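Glucanase (Clostridium thermocellum, PDB 5GXX) probably hydrolyses beta-glucan chains such as cellulose, as a family 9 endoglucanase of the cellulosome that also carries a cellulose-binding domain. Local coordinates at residues V286-T289 with L293-L296; R347-G352 with G390-D395; F447-A452 with L481-Y486. The protein carries 1 engineered substitution. One frame throughout, in Å; residues are numbered along the deposited sequence.

Overall arrangement
Interactions 2 and 3 are formed by buried residues throughout, while interaction 1 is buried with partly exposed members, A287, Y288 and L296. Interactions 1 and 2 lie in the family 9 glycosyl hydrolase region, with centres about 13 Å apart. They touch: H295 of interaction 1 reaches P392 of interaction 2 with its imidazole. Interaction 1 is mainly a backbone contact, held by hydrogen bonds within one loop. Interaction 2 joins two loops by a proline packed on a tyrosine ring, with no hydrogen bond across. Interaction 3 stands apart in the cellulose-binding domain, its centre about 56 and 43 Å from those of interactions 1 and 2. It joins two strands of different sheets through apolar side chains.

Interaction 1: V286-T289 with L293-L296; sequences VAYT and LAHL
Y288 and A294 form a single antiparallel beta bridge that closes a short loop within the connection between helices 263-276 and 301-318. They are a non-hydrogen-bonded pair, with the bonds made by the residues on either side. H295 N donates to A287 O at 2.8 Å, and this bond is nearly straight (176°). T289 N donates to L293 O, also at 2.8 Å. A water extends the link, taking a hydrogen bond from A287 N and giving one to H295 O.

T289 adds a side-chain bond. Its OG1 lies between its own backbone N and carbonyl carbon (chi1 74°), which turns it back to the start of the second segment. T289 OG1 accepts a hydrogen bond from L293 N at 3.0 Å. The same hydroxyl is hydrogen-bonded to D396, so the loop is tied to another loop of the domain. The methyl CG2 of T289 points to the H295 ring and meets CD2 at 3.7 Å. H295 NE2 is hydrogen-bonded to the carbonyl O of P392.

The tyrosine ring lies over the opposing backbone. A294 CA sits above one face in a CH-pi contact, 3.9 Å from the ring centroid, and A294 CB touches Y288 CZ. V286 also packs on this methyl, CG1 to A294 CB at 3.9 Å. Its second methyl, V286 CG2, touches L296 CD1 at 4.0 Å.

The bridge pins the two arms of one interhelical loop together, and three neighbouring helices pack against it. Helix 322-340 meets Y288 and L293, and its Q335 accepts from A294 N. The hydroxyl of Y288 bonds to W276 O at the end of helix 263-276, whose W275 packs on V286. Helix 301-318 lies against L293 and L296.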
ATOM      1  N   VAL A 286     -38.256  36.996  15.920  1.00  9.98           N
ATOM      2  CA  VAL A 286     -37.344  36.115  15.201  1.00 10.20           C
ATOM      3  C   VAL A 286     -36.643  36.870  14.057  1.00 10.60           C
ATOM      4  O   VAL A 286     -37.188  37.809  13.463  1.00  9.39           O
ATOM      5  CB  VAL A 286     -38.109  34.891  14.673  1.00 10.63           C
ATOM      6  CG1 VAL A 286     -39.094  35.287  13.588  1.00  9.80           C
ATOM      7  CG2 VAL A 286     -37.168  33.787  14.195  1.00 12.46           C
ATOM      8  N   ALA A 287     -35.404  36.507  13.744  1.00 10.49           N
ATOM      9  CA  ALA A 287     -34.757  37.098  12.576  1.00 10.97           C
ATOM     10  C   ALA A 287     -35.557  36.737  11.333  1.00 11.23           C
ATOM     11  O   ALA A 287     -36.107  35.645  11.214  1.00 10.47           O
ATOM     12  CB  ALA A 287     -33.325  36.586  12.406  1.00 11.80           C
ATOM     13  N   TYR A 288     -35.599  37.684  10.403  1.00 10.37           N
ATOM     14  CA  TYR A 288     -36.214  37.435   9.108  1.00  9.92           C
ATOM     15  C   TYR A 288     -35.194  37.669   8.006  1.00 10.59           C
ATOM     16  O   TYR A 288     -34.434  38.644   8.030  1.00 10.08           O
ATOM     17  CB  TYR A 288     -37.383  38.391   8.862  1.00 10.61           C
ATOM     18  CG  TYR A 288     -38.727  37.813   9.205  1.00  8.59           C
ATOM     19  CD1 TYR A 288     -39.236  37.863  10.503  1.00  9.27           C
ATOM     20  CD2 TYR A 288     -39.463  37.166   8.221  1.00  8.75           C
ATOM     21  CE1 TYR A 288     -40.484  37.321  10.798  1.00  8.20           C
ATOM     22  CE2 TYR A 288     -40.689  36.597   8.514  1.00  7.79           C
ATOM     23  CZ  TYR A 288     -41.208  36.690   9.793  1.00  8.37           C
ATOM     24  OH  TYR A 288     -42.434  36.102  10.036  1.00 10.94           O
ATOM     25  N   THR A 289     -35.177  36.791   7.016  1.00  9.10           N
ATOM     26  CA  THR A 289     -34.431  37.152   5.795  1.00  9.30           C
ATOM     27  C   THR A 289     -35.141  38.293   5.053  1.00 10.52           C
ATOM     28  O   THR A 289     -36.355  38.481   5.201  1.00 11.13           O
ATOM     29  CB  THR A 289     -34.253  35.975   4.808  1.00 10.10           C
ATOM     30  OG1 THR A 289     -35.508  35.714   4.160  1.00 10.22           O
ATOM     31  CG2 THR A 289     -33.800  34.720   5.525  1.00  9.48           C
ATOM     32  N   LEU A 293     -38.346  34.970   4.874  1.00 10.05           N
ATOM     33  CA  LEU A 293     -38.283  33.714   5.623  1.00 10.79           C
ATOM     34  C   LEU A 293     -37.962  33.992   7.084  1.00 10.17           C
ATOM     35  O   LEU A 293     -36.955  34.636   7.372  1.00 10.95           O
ATOM     36  CB  LEU A 293     -37.228  32.757   5.054  1.00 11.00           C
ATOM     37  CG  LEU A 293     -36.923  31.476   5.841  1.00 10.61           C
ATOM     38  CD1 LEU A 293     -38.135  30.530   5.830  1.00 10.40           C
ATOM     39  CD2 LEU A 293     -35.723  30.778   5.218  1.00 12.68           C
ATOM     40  N   ALA A 294     -38.796  33.502   8.003  1.00  9.57           N
ATOM     41  CA  ALA A 294     -38.482  33.594   9.437  1.00  8.66           C
ATOM     42  C   ALA A 294     -37.335  32.616   9.625  1.00  8.52           C
ATOM     43  O   ALA A 294     -37.478  31.437   9.278  1.00 10.08           O
ATOM     44  CB  ALA A 294     -39.721  33.254  10.309  1.00 10.01           C
ATOM     45  N   HIS A 295     -36.200  33.106  10.125  1.00  8.96           N
ATOM     46  CA  HIS A 295     -34.941  32.355  10.106  1.00 10.24           C
ATOM     47  C   HIS A 295     -34.403  32.172  11.534  1.00  9.87           C
ATOM     48  O   HIS A 295     -33.754  33.060  12.121  1.00 11.52           O
ATOM     49  CB  HIS A 295     -33.926  33.088   9.216  1.00 10.21           C
ATOM     50  CG  HIS A 295     -32.851  32.212   8.646  1.00 10.14           C
ATOM     51  ND1 HIS A 295     -31.806  31.732   9.409  1.00 14.26           N
ATOM     52  CD2 HIS A 295     -32.639  31.767   7.382  1.00 10.82           C
ATOM     53  CE1 HIS A 295     -31.010  31.012   8.640  1.00 11.05           C
ATOM     54  NE2 HIS A 295     -31.499  31.002   7.410  1.00 10.31           N
ATOM     55  N   LEU A 296     -34.727  31.026  12.121  1.00 10.85           N
ATOM     56  CA  LEU A 296     -34.483  30.859  13.548  1.00 11.05           C
ATOM     57  C   LEU A 296     -33.030  30.592  13.906  1.00 13.16           C
ATOM     58  O   LEU A 296     -32.562  31.078  14.944  1.00 14.20           O
ATOM     59  CB  LEU A 296     -35.394  29.777  14.157  1.00 10.91           C
ATOM     60  CG  LEU A 296     -35.271  29.506  15.668  1.00 10.41           C
ATOM     61  CD1 LEU A 296     -35.832  30.722  16.409  1.00 10.41           C
ATOM     62  CD2 LEU A 296     -36.001  28.213  15.993  1.00 11.58           C
TER
HETATM   63  O   HOH W   1     -33.615  34.499  15.000  1.00 23.92           O

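Interaction 2: R347-G352 with G390-D395; sequences RSYVVG and GGPGRD
Y349 and P392 join two long loops of the family 9 glycosyl hydrolase domain. One loop follows helix 322-340; the other precedes helix 412-429. Y349 reaches across alone from its segment, and G391 and P392 receive it. Its CG is anti to the carbonyl carbon (chi1 -75°), which swings the ring to P392.

P392 lies over one face of the tyrosine ring, toward its rim. P392 CD is 4.2 Å from the centroid of the Y349 ring and 20° off the ring normal, a CH-pi contact. The nearest ring atom to P392 CD is Y349 CZ, at 3.9 Å. The proline ring extends past the aromatic rim, where P392 CB meets Y349 OH at 3.7 Å. G391 adds backbone packing, with its CA 4.2 Å from Y349 CD1. The backbone of G391, with phi at 114°, suits a residue without a side chain.

The opposite face of the ring is covered from its own segment. R347 CD sits 3.6 Å above the Y349 ring plane there, so the tyrosine is sandwiched between an arginine methylene and a proline. R347 NE also donates to S348 O at 3.0 Å, a bent bond from above the carbonyl plane. S348 then turns the chain. S348 OG accepts from V350 N at 2.9 Å, which makes an ST turn around Y349.

Y398 meets the tyrosine ring edge to face, and Y338 of helix 322-340 touches both Y349 and P392. Backbone bonds of Y349 to A339 and V389 further fix its position.

No hydrogen bond or charge pair crosses between the two segments. The contact therefore rests on dispersion and on weakly polarised C-H groups facing the pi cloud, while polar bonds within and around the loops probably hold the two loops in place.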
ATOM      1  N   ARG A 347     -37.482  29.784  -6.475  1.00 14.04           N
ATOM      2  CA  ARG A 347     -37.137  28.371  -6.598  1.00 13.06           C
ATOM      3  C   ARG A 347     -37.651  27.540  -5.445  1.00 13.15           C
ATOM      4  O   ARG A 347     -37.667  27.991  -4.305  1.00 13.16           O
ATOM      5  CB  ARG A 347     -35.636  28.149  -6.786  1.00 14.33           C
ATOM      6  CG  ARG A 347     -34.722  28.550  -5.652  1.00 13.67           C
ATOM      7  CD  ARG A 347     -34.421  27.391  -4.684  1.00 14.46           C
ATOM      8  NE  ARG A 347     -33.848  26.243  -5.395  1.00 13.88           N
ATOM      9  CZ  ARG A 347     -32.604  26.192  -5.874  1.00 15.29           C
ATOM     10  NH1 ARG A 347     -31.744  27.191  -5.696  1.00 15.29           N
ATOM     11  NH2 ARG A 347     -32.214  25.109  -6.532  1.00 17.31           N
ATOM     12  N   SER A 348     -38.095  26.335  -5.761  1.00 12.43           N
ATOM     13  CA  SER A 348     -38.492  25.388  -4.741  1.00 12.61           C
ATOM     14  C   SER A 348     -37.292  24.908  -3.938  1.00 12.37           C
ATOM     15  O   SER A 348     -36.205  24.718  -4.485  1.00 12.05           O
ATOM     16  CB  SER A 348     -39.164  24.203  -5.429  1.00 13.39           C
ATOM     17  OG  SER A 348     -39.369  23.170  -4.483  1.00 13.75           O
ATOM     18  N   TYR A 349     -37.529  24.755  -2.632  1.00 10.36           N
ATOM     19  CA  TYR A 349     -36.619  24.094  -1.686  1.00  9.75           C
ATOM     20  C   TYR A 349     -37.055  22.674  -1.338  1.00 11.35           C
ATOM     21  O   TYR A 349     -36.556  22.085  -0.374  1.00 10.44           O
ATOM     22  CB  TYR A 349     -36.490  24.962  -0.425  1.00  9.65           C
ATOM     23  CG  TYR A 349     -35.602  26.170  -0.681  1.00  9.56           C
ATOM     24  CD1 TYR A 349     -34.226  26.016  -0.764  1.00  9.89           C
ATOM     25  CD2 TYR A 349     -36.127  27.454  -0.849  1.00  9.46           C
ATOM     26  CE1 TYR A 349     -33.386  27.097  -1.011  1.00 10.76           C
ATOM     27  CE2 TYR A 349     -35.282  28.565  -1.104  1.00 10.95           C
ATOM     28  CZ  TYR A 349     -33.904  28.366  -1.177  1.00 11.10           C
ATOM     29  OH  TYR A 349     -33.028  29.410  -1.417  1.00 12.41           O
ATOM     30  N   VAL A 350     -37.935  22.122  -2.171  1.00  9.97           N
ATOM     31  CA  VAL A 350     -38.460  20.769  -1.995  1.00 10.31           C
ATOM     32  C   VAL A 350     -37.957  19.946  -3.182  1.00 11.10           C
ATOM     33  O   VAL A 350     -38.286  20.234  -4.343  1.00 12.59           O
ATOM     34  CB  VAL A 350     -40.006  20.739  -1.921  1.00 10.86           C
ATOM     35  CG1 VAL A 350     -40.530  19.299  -1.844  1.00 12.24           C
ATOM     36  CG2 VAL A 350     -40.529  21.604  -0.764  1.00 10.19           C
ATOM     37  N   VAL A 351     -37.130  18.944  -2.891  1.00 11.41           N
ATOM     38  CA  VAL A 351     -36.574  18.083  -3.945  1.00 10.87           C
ATOM     39  C   VAL A 351     -37.682  17.500  -4.817  1.00 11.64           C
ATOM     40  O   VAL A 351     -38.705  17.015  -4.306  1.00 12.69           O
ATOM     41  CB  VAL A 351     -35.740  16.940  -3.316  1.00 11.16           C
ATOM     42  CG1 VAL A 351     -35.153  15.999  -4.384  1.00 11.14           C
ATOM     43  CG2 VAL A 351     -34.637  17.500  -2.461  1.00 11.79           C
ATOM     44  N   GLY A 352     -37.496  17.582  -6.133  1.00 12.51           N
ATOM     45  CA  GLY A 352     -38.426  16.937  -7.057  1.00 11.77           C
ATOM     46  C   GLY A 352     -39.760  17.646  -7.205  1.00 14.18           C
ATOM     47  O   GLY A 352     -40.723  17.040  -7.672  1.00 16.02           O
ATOM     48  N   GLY A 390     -32.633  21.935   4.261  1.00 10.88           N
ATOM     49  CA  GLY A 390     -32.345  22.903   5.314  1.00  8.99           C
ATOM     50  C   GLY A 390     -32.705  24.324   4.902  1.00  9.64           C
ATOM     51  O   GLY A 390     -33.410  25.033   5.621  1.00 11.79           O
ATOM     52  N   GLY A 391     -32.215  24.743   3.739  1.00 10.17           N
ATOM     53  CA  GLY A 391     -32.667  26.000   3.184  1.00 10.93           C
ATOM     54  C   GLY A 391     -31.566  27.036   3.138  1.00 10.87           C
ATOM     55  O   GLY A 391     -30.412  26.738   3.435  1.00 12.59           O
ATOM     56  N   PRO A 392     -31.941  28.279   2.862  1.00 11.08           N
ATOM     57  CA  PRO A 392     -30.947  29.319   2.633  1.00 10.89           C
ATOM     58  C   PRO A 392     -30.404  29.891   3.936  1.00 10.65           C
ATOM     59  O   PRO A 392     -30.925  29.605   5.014  1.00 11.97           O
ATOM     60  CB  PRO A 392     -31.750  30.375   1.864  1.00 10.68           C
ATOM     61  CG  PRO A 392     -33.135  30.228   2.474  1.00 10.27           C
ATOM     62  CD  PRO A 392     -33.327  28.752   2.698  1.00 10.79           C
ATOM     63  N   GLY A 393     -29.324  30.653   3.815  1.00 10.21           N
ATOM     64  CA  GLY A 393     -28.788  31.415   4.930  1.00 10.33           C
ATOM     65  C   GLY A 393     -29.652  32.616   5.247  1.00 11.34           C
ATOM     66  O   GLY A 393     -30.699  32.891   4.621  1.00 12.02           O
ATOM     67  N   ARG A 394     -29.158  33.394   6.202  1.00 10.63           N
ATOM     68  CA  ARG A 394     -29.888  34.524   6.756  1.00 10.91           C
ATOM     69  C   ARG A 394     -30.126  35.646   5.756  1.00 10.64           C
ATOM     70  O   ARG A 394     -30.996  36.486   5.981  1.00 11.14           O
ATOM     71  CB  ARG A 394     -29.115  35.063   7.973  1.00 12.85           C
ATOM     72  CG  ARG A 394     -29.291  34.202   9.217  1.00 15.74           C
ATOM     73  CD  ARG A 394     -28.364  34.630  10.365  1.00 17.47           C
ATOM     74  NE  ARG A 394     -28.626  35.973  10.890  1.00 25.26           N
ATOM     75  CZ  ARG A 394     -29.342  36.258  11.978  1.00 27.52           C
ATOM     76  NH1 ARG A 394     -29.926  35.295  12.690  1.00 20.59           N
ATOM     77  NH2 ARG A 394     -29.489  37.533  12.339  1.00 29.66           N
ATOM     78  N   ASP A 395     -29.287  35.682   4.725  1.00 11.93           N
ATOM     79  CA  ASP A 395     -29.391  36.661   3.646  1.00 12.59           C
ATOM     80  C   ASP A 395     -30.060  36.077   2.393  1.00 12.21           C
ATOM     81  O   ASP A 395     -29.930  36.638   1.293  1.00 13.30           O
ATOM     82  CB  ASP A 395     -27.990  37.166   3.283  1.00 13.37           C
ATOM     83  CG  ASP A 395     -27.055  36.058   2.839  1.00 14.50           C
ATOM     84  OD1 ASP A 395     -27.438  34.869   2.855  1.00 13.63           O
ATOM     85  OD2 ASP A 395     -25.885  36.367   2.493  1.00 19.01           O
TER

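Interaction 3: F447-A452 with L481-Y486; sequences FFVEAA and LSYNYY
V449 and Y483 are brought together by their first torsions. In V449, CG1 is anti to the backbone N (chi1 173°), which leaves CG2 beside that N and aimed across the gap. In Y483, CG stands between the backbone N and the carbonyl carbon (chi1 62°), and the ring turns a face to this methyl. The contact belongs to the beta sandwich of the cellulose-binding domain. Strand 447-456 lies in one sheet and strand 481-488 in the other.

The strands are not hydrogen-bonded to each other. Their nearest CA atoms, those of V449 and Y483, are 7.8 Å apart, a spacing for side chains that meet between two layers. Over the touching residues, 447-449 and 481-483, the chains run 35° apart.

V449 CG2 sits over the tyrosine ring in a CH-pi contact, 4.0 Å from the centroid and displaced toward the rim. It is nearest to Y483 CG, at 3.7 Å. V588 of strand 588-590 also touches V449, and I532 of strand 527-534 touches Y483. A465 of strand 460-469 packs on the tyrosine from the sheet of V449, so both layers contribute to this core.

Two residues earlier on each strand, F447 and L481 repeat the pairing. Both CB atoms point into the gap, and the two side chains cross at about a right angle. V588 touches L481 as well. This second pairing is looser and involves one branch of the leucine: L481 CD2 approaches F447 CD2 at 4.1 Å.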
ATOM      1  N   PHE A 447     -24.108  -3.943 -12.871  1.00 17.92           N
ATOM      2  CA  PHE A 447     -23.099  -4.996 -12.858  1.00 17.31           C
ATOM      3  C   PHE A 447     -22.504  -5.122 -14.249  1.00 18.56           C
ATOM      4  O   PHE A 447     -23.230  -5.316 -15.229  1.00 19.55           O
ATOM      5  CB  PHE A 447     -23.740  -6.327 -12.455  1.00 17.00           C
ATOM      6  CG  PHE A 447     -24.242  -6.352 -11.031  1.00 16.94           C
ATOM      7  CD1 PHE A 447     -25.514  -5.873 -10.717  1.00 17.82           C
ATOM      8  CD2 PHE A 447     -23.416  -6.791 -10.004  1.00 19.18           C
ATOM      9  CE1 PHE A 447     -25.967  -5.897  -9.413  1.00 14.38           C
ATOM     10  CE2 PHE A 447     -23.841  -6.806  -8.688  1.00 17.54           C
ATOM     11  CZ  PHE A 447     -25.125  -6.342  -8.383  1.00 16.24           C
ATOM     12  N   PHE A 448     -21.176  -5.051 -14.322  1.00 17.10           N
ATOM     13  CA  PHE A 448     -20.509  -5.063 -15.618  1.00 15.84           C
ATOM     14  C   PHE A 448     -19.012  -5.263 -15.425  1.00 15.65           C
ATOM     15  O   PHE A 448     -18.484  -4.979 -14.351  1.00 15.42           O
ATOM     16  CB  PHE A 448     -20.779  -3.751 -16.366  1.00 15.57           C
ATOM     17  CG  PHE A 448     -20.380  -2.526 -15.604  1.00 18.14           C
ATOM     18  CD1 PHE A 448     -19.106  -1.987 -15.754  1.00 19.17           C
ATOM     19  CD2 PHE A 448     -21.293  -1.884 -14.778  1.00 18.95           C
ATOM     20  CE1 PHE A 448     -18.730  -0.850 -15.056  1.00 17.97           C
ATOM     21  CE2 PHE A 448     -20.927  -0.749 -14.083  1.00 18.85           C
ATOM     22  CZ  PHE A 448     -19.643  -0.226 -14.228  1.00 17.62           C
ATOM     23  N   VAL A 449     -18.344  -5.726 -16.473  1.00 16.50           N
ATOM     24  CA  VAL A 449     -16.881  -5.758 -16.488  1.00 16.58           C
ATOM     25  C   VAL A 449     -16.272  -4.530 -17.166  1.00 16.79           C
ATOM     26  O   VAL A 449     -16.743  -4.097 -18.225  1.00 16.67           O
ATOM     27  CB  VAL A 449     -16.391  -7.010 -17.221  1.00 17.18           C
ATOM     28  CG1 VAL A 449     -14.876  -6.975 -17.385  1.00 16.09           C
ATOM     29  CG2 VAL A 449     -16.847  -8.247 -16.480  1.00 16.84           C
ATOM     30  N   GLU A 450     -15.215  -4.003 -16.554  1.00 16.41           N
ATOM     31  CA  GLU A 450     -14.303  -3.090 -17.215  1.00 16.96           C
ATOM     32  C   GLU A 450     -13.054  -3.913 -17.521  1.00 17.35           C
ATOM     33  O   GLU A 450     -12.558  -4.615 -16.643  1.00 18.55           O
ATOM     34  CB  GLU A 450     -13.914  -1.934 -16.300  1.00 17.42           C
ATOM     35  CG  GLU A 450     -15.089  -1.086 -15.814  1.00 19.28           C
ATOM     36  CD  GLU A 450     -14.674  -0.077 -14.758  1.00 20.29           C
ATOM     37  OE1 GLU A 450     -14.268  -0.491 -13.648  1.00 18.75           O
ATOM     38  OE2 GLU A 450     -14.766   1.137 -15.048  1.00 23.94           O
ATOM     39  N   ALA A 451     -12.553  -3.825 -18.750  1.00 17.47           N
ATOM     40  CA  ALA A 451     -11.387  -4.620 -19.146  1.00 17.29           C
ATOM     41  C   ALA A 451     -10.391  -3.822 -19.968  1.00 18.38           C
ATOM     42  O   ALA A 451     -10.731  -2.790 -20.533  1.00 19.25           O
ATOM     43  CB  ALA A 451     -11.827  -5.862 -19.907  1.00 17.35           C
ATOM     44  N   ALA A 452      -9.146  -4.295 -19.994  1.00 18.59           N
ATOM     45  CA  ALA A 452      -8.076  -3.704 -20.780  1.00 18.95           C
ATOM     46  C   ALA A 452      -7.139  -4.828 -21.191  1.00 19.93           C
ATOM     47  O   ALA A 452      -7.029  -5.865 -20.519  1.00 19.00           O
ATOM     48  CB  ALA A 452      -7.320  -2.642 -19.989  1.00 19.04           C
ATOM     49  N   LEU A 481     -21.895 -14.479  -8.825  1.00 15.09           N
ATOM     50  CA  LEU A 481     -21.468 -13.638  -9.944  1.00 15.93           C
ATOM     51  C   LEU A 481     -20.429 -14.369 -10.777  1.00 16.19           C
ATOM     52  O   LEU A 481     -19.532 -15.008 -10.224  1.00 17.23           O
ATOM     53  CB  LEU A 481     -20.852 -12.328  -9.447  1.00 16.16           C
ATOM     54  CG  LEU A 481     -21.845 -11.232  -9.062  1.00 15.54           C
ATOM     55  CD1 LEU A 481     -21.021 -10.054  -8.545  1.00 15.31           C
ATOM     56  CD2 LEU A 481     -22.745 -10.825 -10.222  1.00 18.45           C
ATOM     57  N   SER A 482     -20.525 -14.228 -12.095  1.00 16.80           N
ATOM     58  CA  SER A 482     -19.486 -14.716 -13.006  1.00 15.78           C
ATOM     59  C   SER A 482     -19.467 -13.880 -14.275  1.00 18.24           C
ATOM     60  O   SER A 482     -20.408 -13.140 -14.583  1.00 17.28           O
ATOM     61  CB  SER A 482     -19.637 -16.203 -13.353  1.00 17.51           C
ATOM     62  OG  SER A 482     -20.803 -16.440 -14.132  1.00 16.30           O
ATOM     63  N   TYR A 483     -18.371 -13.985 -15.011  1.00 16.86           N
ATOM     64  CA  TYR A 483     -18.345 -13.423 -16.345  1.00 16.72           C
ATOM     65  C   TYR A 483     -17.560 -14.335 -17.277  1.00 17.41           C
ATOM     66  O   TYR A 483     -16.741 -15.149 -16.826  1.00 19.41           O
ATOM     67  CB  TYR A 483     -17.798 -11.990 -16.349  1.00 16.23           C
ATOM     68  CG  TYR A 483     -16.362 -11.828 -15.880  1.00 16.10           C
ATOM     69  CD1 TYR A 483     -15.305 -12.048 -16.761  1.00 17.05           C
ATOM     70  CD2 TYR A 483     -16.067 -11.436 -14.578  1.00 14.87           C
ATOM     71  CE1 TYR A 483     -13.998 -11.870 -16.361  1.00 16.31           C
ATOM     72  CE2 TYR A 483     -14.750 -11.242 -14.166  1.00 16.41           C
ATOM     73  CZ  TYR A 483     -13.727 -11.474 -15.066  1.00 15.09           C
ATOM     74  OH  TYR A 483     -12.415 -11.312 -14.676  1.00 14.85           O
ATOM     75  N   ASN A 484     -17.806 -14.190 -18.573  1.00 17.94           N
ATOM     76  CA  ASN A 484     -17.168 -15.047 -19.567  1.00 17.63           C
ATOM     77  C   ASN A 484     -16.262 -14.272 -20.522  1.00 18.35           C
ATOM     78  O   ASN A 484     -16.569 -13.131 -20.896  1.00 19.25           O
ATOM     79  CB  ASN A 484     -18.238 -15.785 -20.375  1.00 18.58           C
ATOM     80  CG  ASN A 484     -19.071 -16.744 -19.540  1.00 19.12           C
ATOM     81  OD1 ASN A 484     -18.729 -17.092 -18.411  1.00 18.44           O
ATOM     82  ND2 ASN A 484     -20.176 -17.210 -20.123  1.00 18.96           N
ATOM     83  N   TYR A 485     -15.137 -14.898 -20.888  1.00 18.50           N
ATOM     84  CA  TYR A 485     -14.235 -14.362 -21.902  1.00 18.71           C
ATOM     85  C   TYR A 485     -14.220 -15.336 -23.086  1.00 19.60           C
ATOM     86  O   TYR A 485     -13.750 -16.466 -22.957  1.00 19.90           O
ATOM     87  CB  TYR A 485     -12.802 -14.188 -21.353  1.00 18.58           C
ATOM     88  CG  TYR A 485     -11.881 -13.517 -22.353  1.00 17.42           C
ATOM     89  CD1 TYR A 485     -11.161 -14.273 -23.284  1.00 20.17           C
ATOM     90  CD2 TYR A 485     -11.744 -12.127 -22.381  1.00 15.34           C
ATOM     91  CE1 TYR A 485     -10.342 -13.649 -24.228  1.00 17.23           C
ATOM     92  CE2 TYR A 485     -10.919 -11.506 -23.309  1.00 19.66           C
ATOM     93  CZ  TYR A 485     -10.227 -12.270 -24.228  1.00 19.09           C
ATOM     94  OH  TYR A 485      -9.432 -11.590 -25.128  1.00 22.08           O
ATOM     95  N   TYR A 486     -14.746 -14.890 -24.226  1.00 20.36           N
ATOM     96  CA  TYR A 486     -14.920 -15.726 -25.405  1.00 21.84           C
ATOM     97  C   TYR A 486     -13.836 -15.519 -26.455  1.00 21.88           C
ATOM     98  O   TYR A 486     -13.454 -14.385 -26.759  1.00 22.40           O
ATOM     99  CB  TYR A 486     -16.267 -15.433 -26.080  1.00 21.76           C
ATOM    100  CG  TYR A 486     -17.490 -15.669 -25.235  1.00 22.57           C
ATOM    101  CD1 TYR A 486     -18.081 -16.930 -25.167  1.00 23.55           C
ATOM    102  CD2 TYR A 486     -18.079 -14.623 -24.541  1.00 20.13           C
ATOM    103  CE1 TYR A 486     -19.222 -17.154 -24.406  1.00 21.12           C
ATOM    104  CE2 TYR A 486     -19.221 -14.840 -23.783  1.00 20.88           C
ATOM    105  CZ  TYR A 486     -19.782 -16.104 -23.719  1.00 22.13           C
ATOM    106  OH  TYR A 486     -20.915 -16.298 -22.960  1.00 22.58           O
TER